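Long-range contact in putative adhesin (Bacteroides fragilis NCTC 9343, PDB 3PET), which probably serves in cell adhesion as a putative lipoprotein built on a right-handed beta-helix: residues Gln36-Pro49 / Phe78-Leu90. Residues are numbered along the deposited sequence; the frame is centred on the assembly and turned at random. Where two conformers were deposited one is given.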
loop_
_atom_site.group_PDB
_atom_site.type_symbol
_atom_site.label_atom_id
_atom_site.label_comp_id
_atom_site.label_asym_id
_atom_site.label_seq_id
_atom_site.Cartn_x
_atom_site.Cartn_y
_atom_site.Cartn_z
ATOM N N GLN A 36 28.303 -2.369 -0.472
ATOM C CA GLN A 36 29.228 -1.362 0.017
ATOM C C GLN A 36 30.625 -1.865 -0.344
ATOM O O GLN A 36 31.008 -2.944 0.108
ATOM C CB GLN A 36 29.050 -1.124 1.515
ATOM C CG GLN A 36 30.072 -0.127 2.083
ATOM C CD GLN A 36 29.798 0.218 3.520
ATOM O OE1 GLN A 36 29.408 -0.633 4.326
ATOM N NE2 GLN A 36 30.054 1.470 3.876
ATOM N N SER A 37 31.358 -1.116 -1.180
ATOM C CA SER A 37 32.698 -1.549 -1.608
ATOM C C SER A 37 33.687 -1.506 -0.453
ATOM O O SER A 37 33.552 -0.691 0.471
ATOM C CB SER A 37 33.220 -0.728 -2.784
ATOM O OG SER A 37 33.431 0.631 -2.447
ATOM N N THR A 38 34.659 -2.425 -0.493
ATOM C CA THR A 38 35.697 -2.525 0.540
ATOM C C THR A 38 37.051 -2.187 -0.096
ATOM O O THR A 38 38.056 -2.272 0.580
ATOM C CB THR A 38 35.694 -3.923 1.199
ATOM O OG1 THR A 38 35.889 -4.898 0.185
ATOM C CG2 THR A 38 34.415 -4.209 1.962
ATOM N N ASP A 39 37.079 -1.833 -1.391
ATOM C CA ASP A 39 38.321 -1.499 -2.116
ATOM C C ASP A 39 38.286 -0.048 -2.702
ATOM O O ASP A 39 39.018 0.249 -3.643
ATOM C CB ASP A 39 38.582 -2.527 -3.252
ATOM C CG ASP A 39 37.454 -2.690 -4.254
ATOM O OD1 ASP A 39 36.515 -1.867 -4.237
ATOM O OD2 ASP A 39 37.534 -3.614 -5.086
ATOM N N GLY A 40 37.433 0.802 -2.137
ATOM C CA GLY A 40 37.253 2.202 -2.520
ATOM C C GLY A 40 36.647 2.467 -3.889
ATOM O O GLY A 40 36.701 3.594 -4.382
ATOM N N LYS A 41 36.043 1.453 -4.506
ATOM C CA LYS A 41 35.505 1.590 -5.857
ATOM C C LYS A 41 34.024 1.967 -5.932
ATOM O O LYS A 41 33.237 1.597 -5.067
ATOM C CB LYS A 41 35.732 0.287 -6.627
ATOM C CG LYS A 41 37.204 0.117 -7.011
ATOM C CD LYS A 41 37.448 -1.046 -7.951
ATOM C CE LYS A 41 38.920 -1.249 -8.260
ATOM N NZ LYS A 41 39.634 0.015 -8.611
ATOM N N THR A 42 33.661 2.712 -6.982
ATOM C CA THR A 42 32.283 3.084 -7.317
ATOM C C THR A 42 31.967 2.434 -8.661
ATOM O O THR A 42 32.770 2.526 -9.579
ATOM C CB THR A 42 32.058 4.609 -7.308
ATOM O OG1 THR A 42 32.288 5.069 -5.988
ATOM C CG2 THR A 42 30.644 4.995 -7.715
ATOM N N ASP A 43 30.830 1.737 -8.764
ATOM C CA ASP A 43 30.492 1.085 -10.018
ATOM C C ASP A 43 28.986 0.890 -10.163
ATOM O O ASP A 43 28.251 0.798 -9.179
ATOM C CB ASP A 43 31.229 -0.273 -10.149
ATOM C CG ASP A 43 31.179 -0.845 -11.562
ATOM O OD1 ASP A 43 31.481 -0.082 -12.532
ATOM O OD2 ASP A 43 30.725 -2.001 -11.714
ATOM N N LEU A 44 28.538 0.887 -11.419
ATOM C CA LEU A 44 27.163 0.648 -11.792
ATOM C C LEU A 44 27.145 -0.287 -12.961
ATOM O O LEU A 44 27.767 -0.001 -13.996
ATOM C CB LEU A 44 26.409 1.957 -12.132
ATOM C CG LEU A 44 24.988 1.768 -12.704
ATOM C CD1 LEU A 44 24.008 1.211 -11.649
ATOM C CD2 LEU A 44 24.474 3.039 -13.303
ATOM N N GLN A 45 26.443 -1.424 -12.790
ATOM C CA GLN A 45 26.249 -2.391 -13.864
ATOM C C GLN A 45 24.797 -2.682 -14.022
ATOM O O GLN A 45 24.078 -2.849 -13.026
ATOM C CB GLN A 45 27.020 -3.701 -13.646
ATOM C CG GLN A 45 28.504 -3.487 -13.430
ATOM C CD GLN A 45 29.300 -4.751 -13.444
ATOM O OE1 GLN A 45 28.826 -5.844 -13.093
ATOM N NE2 GLN A 45 30.557 -4.606 -13.824
ATOM N N ILE A 46 24.355 -2.749 -15.276
ATOM C CA ILE A 46 22.965 -3.080 -15.587
ATOM C C ILE A 46 22.983 -4.280 -16.525
ATOM O O ILE A 46 23.615 -4.248 -17.583
ATOM C CB ILE A 46 22.126 -1.888 -16.109
ATOM C CG1 ILE A 46 22.138 -0.719 -15.056
ATOM C CG2 ILE A 46 20.666 -2.352 -16.379
ATOM C CD1 ILE A 46 21.552 0.627 -15.481
ATOM N N TYR A 47 22.319 -5.351 -16.089
ATOM C CA TYR A 47 22.202 -6.608 -16.816
ATOM C C TYR A 47 20.796 -6.784 -17.362
ATOM O O TYR A 47 19.822 -6.536 -16.658
ATOM C CB TYR A 47 22.558 -7.786 -15.898
ATOM C CG TYR A 47 22.369 -9.143 -16.543
ATOM C CD1 TYR A 47 23.370 -9.708 -17.339
ATOM C CD2 TYR A 47 21.174 -9.846 -16.400
ATOM C CE1 TYR A 47 23.190 -10.942 -17.971
ATOM C CE2 TYR A 47 20.985 -11.087 -17.027
ATOM C CZ TYR A 47 22.005 -11.634 -17.800
ATOM O OH TYR A 47 21.872 -12.861 -18.427
ATOM N N GLY A 48 20.691 -7.284 -18.581
ATOM C CA GLY A 48 19.394 -7.589 -19.166
ATOM C C GLY A 48 19.477 -7.580 -20.666
ATOM O O GLY A 48 20.578 -7.440 -21.217
ATOM N N PRO A 49 18.318 -7.703 -21.355
ATOM C CA PRO A 49 18.325 -7.623 -22.828
ATOM C C PRO A 49 18.873 -6.259 -23.243
ATOM O O PRO A 49 18.523 -5.258 -22.611
ATOM C CB PRO A 49 16.843 -7.796 -23.200
ATOM C CG PRO A 49 16.203 -8.377 -22.002
ATOM C CD PRO A 49 16.947 -7.858 -20.827
ATOM N N PHE A 78 9.854 -6.766 -18.701
ATOM C CA PHE A 78 11.141 -6.348 -18.138
ATOM C C PHE A 78 11.851 -7.513 -17.426
ATOM O O PHE A 78 12.552 -7.304 -16.421
ATOM C CB PHE A 78 10.950 -5.166 -17.166
ATOM C CG PHE A 78 10.425 -3.884 -17.769
ATOM C CD1 PHE A 78 11.294 -2.924 -18.268
ATOM C CD2 PHE A 78 9.061 -3.612 -17.788
ATOM C CE1 PHE A 78 10.804 -1.717 -18.797
ATOM C CE2 PHE A 78 8.575 -2.404 -18.306
ATOM C CZ PHE A 78 9.449 -1.461 -18.797
ATOM N N LYS A 79 11.679 -8.738 -17.959
ATOM C CA LYS A 79 12.295 -9.957 -17.408
ATOM C C LYS A 79 13.821 -9.960 -17.602
ATOM O O LYS A 79 14.305 -9.598 -18.686
ATOM C CB LYS A 79 11.700 -11.224 -18.062
ATOM C CG LYS A 79 10.272 -11.531 -17.626
ATOM C CD LYS A 79 9.874 -12.978 -17.909
ATOM C CE LYS A 79 9.010 -13.116 -19.141
ATOM N NZ LYS A 79 9.825 -13.203 -20.377
ATOM N N LYS A 80 14.563 -10.407 -16.561
ATOM C CA LYS A 80 16.036 -10.554 -16.529
ATOM C C LYS A 80 16.775 -9.266 -16.114
ATOM O O LYS A 80 17.982 -9.346 -15.863
ATOM C CB LYS A 80 16.614 -11.091 -17.865
ATOM C CG LYS A 80 16.222 -12.545 -18.153
ATOM C CD LYS A 80 16.356 -12.893 -19.628
ATOM C CE LYS A 80 15.735 -14.229 -19.978
ATOM N NZ LYS A 80 16.597 -15.382 -19.591
HETATM N N MSE A 81 16.061 -8.113 -15.977
HETATM C CA MSE A 81 16.672 -6.820 -15.598
HETATM C C MSE A 81 17.279 -6.868 -14.186
HETATM O O MSE A 81 16.566 -7.166 -13.224
HETATM C CB MSE A 81 15.650 -5.671 -15.683
HETATM C CG MSE A 81 15.248 -5.312 -17.111
HETATM SE SE MSE A 81 16.769 -4.823 -18.272
HETATM C CE MSE A 81 17.366 -3.305 -17.327
ATOM N N LYS A 82 18.590 -6.623 -14.065
ATOM C CA LYS A 82 19.258 -6.602 -12.754
ATOM C C LYS A 82 20.194 -5.404 -12.706
ATOM O O LYS A 82 21.044 -5.239 -13.596
ATOM C CB LYS A 82 20.010 -7.910 -12.457
ATOM C CG LYS A 82 20.426 -8.012 -11.000
ATOM C CD LYS A 82 21.622 -8.914 -10.755
ATOM C CE LYS A 82 21.249 -10.371 -10.692
ATOM N NZ LYS A 82 22.407 -11.235 -10.339
ATOM N N ILE A 83 20.011 -4.557 -11.691
ATOM C CA ILE A 83 20.831 -3.366 -11.498
ATOM C C ILE A 83 21.754 -3.623 -10.305
ATOM O O ILE A 83 21.276 -3.855 -9.206
ATOM C CB ILE A 83 19.937 -2.098 -11.320
ATOM C CG1 ILE A 83 19.046 -1.869 -12.575
ATOM C CG2 ILE A 83 20.798 -0.852 -10.996
ATOM C CD1 ILE A 83 17.751 -0.998 -12.340
ATOM N N THR A 84 23.072 -3.589 -10.527
ATOM C CA THR A 84 24.073 -3.845 -9.505
ATOM C C THR A 84 24.803 -2.537 -9.247
ATOM O O THR A 84 25.386 -1.943 -10.162
ATOM C CB THR A 84 24.968 -5.010 -9.951
ATOM O OG1 THR A 84 24.149 -6.178 -9.963
ATOM C CG2 THR A 84 26.145 -5.250 -9.010
ATOM N N ILE A 85 24.731 -2.069 -7.991
ATOM C CA ILE A 85 25.321 -0.787 -7.595
ATOM C C ILE A 85 26.347 -0.997 -6.465
ATOM O O ILE A 85 26.111 -1.775 -5.541
ATOM C CB ILE A 85 24.198 0.204 -7.153
ATOM C CG1 ILE A 85 23.037 0.291 -8.183
ATOM C CG2 ILE A 85 24.776 1.607 -6.845
ATOM C CD1 ILE A 85 21.864 1.311 -7.807
ATOM N N THR A 86 27.486 -0.308 -6.550
ATOM C CA THR A 86 28.473 -0.367 -5.482
ATOM C C THR A 86 29.133 0.985 -5.327
ATOM O O THR A 86 29.414 1.676 -6.307
ATOM C CB THR A 86 29.492 -1.542 -5.592
ATOM O OG1 THR A 86 30.362 -1.503 -4.449
ATOM C CG2 THR A 86 30.297 -1.536 -6.845
ATOM N N SER A 87 29.362 1.354 -4.063
ATOM C CA SER A 87 30.036 2.587 -3.685
ATOM C C SER A 87 30.674 2.415 -2.293
ATOM O O SER A 87 30.224 1.550 -1.542
ATOM C CB SER A 87 29.058 3.760 -3.701
ATOM O OG SER A 87 28.126 3.654 -2.632
ATOM N N PRO A 88 31.695 3.226 -1.915
ATOM C CA PRO A 88 32.280 3.088 -0.566
ATOM C C PRO A 88 31.300 3.467 0.565
ATOM O O PRO A 88 31.402 2.916 1.663
ATOM C CB PRO A 88 33.473 4.053 -0.611
ATOM C CG PRO A 88 33.817 4.157 -2.082
ATOM C CD PRO A 88 32.442 4.227 -2.704
ATOM N N THR A 89 30.375 4.427 0.315
ATOM C CA THR A 89 29.431 4.885 1.323
ATOM C C THR A 89 28.015 4.999 0.768
ATOM O O THR A 89 27.842 5.203 -0.435
ATOM C CB THR A 89 29.850 6.256 1.939
ATOM O OG1 THR A 89 29.737 7.286 0.955
ATOM C CG2 THR A 89 31.240 6.244 2.592
ATOM N N LEU A 90 27.006 4.920 1.662
ATOM C CA LEU A 90 25.609 5.117 1.297
ATOM C C LEU A 90 24.846 5.735 2.457
ATOM O O LEU A 90 24.843 5.176 3.562
ATOM C CB LEU A 90 24.926 3.819 0.833
ATOM C CG LEU A 90 23.562 4.012 0.135
ATOM C CD1 LEU A 90 23.727 4.636 -1.256
ATOM C CD2 LEU A 90 22.824 2.706 0.040
HETATM O O HOH W 1 33.610 1.698 2.626
HETATM O O HOH W 2 28.342 -2.564 -9.622
HETATM O O HOH W 3 23.618 -6.228 -12.874
#
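Lys80 meets Tyr47 through its backbone: its O lies at the ring edge, near the ring plane, 3.3 Å from Tyr47 CD2. Met81, a selenomethionine, starts out away from 36-49 but bends back at chi2 and chi3 (-57° and -62°), which brings CE to 3.6 Å from Ile46 CG2 and lays SE against Gly48 CA and Pro49 CD. From Lys82 on the strands run antiparallel, with two backbone hydrogen bonds in each of the pairs Lys82-Tyr47, Thr84-Gln45 and Thr86-Asp43. On the buried face Ile83 and Ile85 lie side by side with Ile46 and Leu44; Leu44 CD1 reaches Ile85 CG1 at 3.7 Å and also touches Ile83 CG2. Thr86 sets CG2 against Asp43 CB, while its OG1 bonds Thr35 O. At the end of the strand, Ser87 O accepts a hydrogen bond from Ser37 N (2.9 Å), which sits above its carbonyl plane. Pro88 packs CD on Thr42 OG1, and its O takes Gln36 NE2 (3.0 Å), carried there by an extended side chain whose OE1 bonds Thr108 N. Strand 82-87 lies between antiparallel 43-47 and parallel 31-36, joining 43-47 and its neighbour 11-16 to the parallel strands of the right-handed beta-helix, and helix 50-53 packs on Ile46 and Met81.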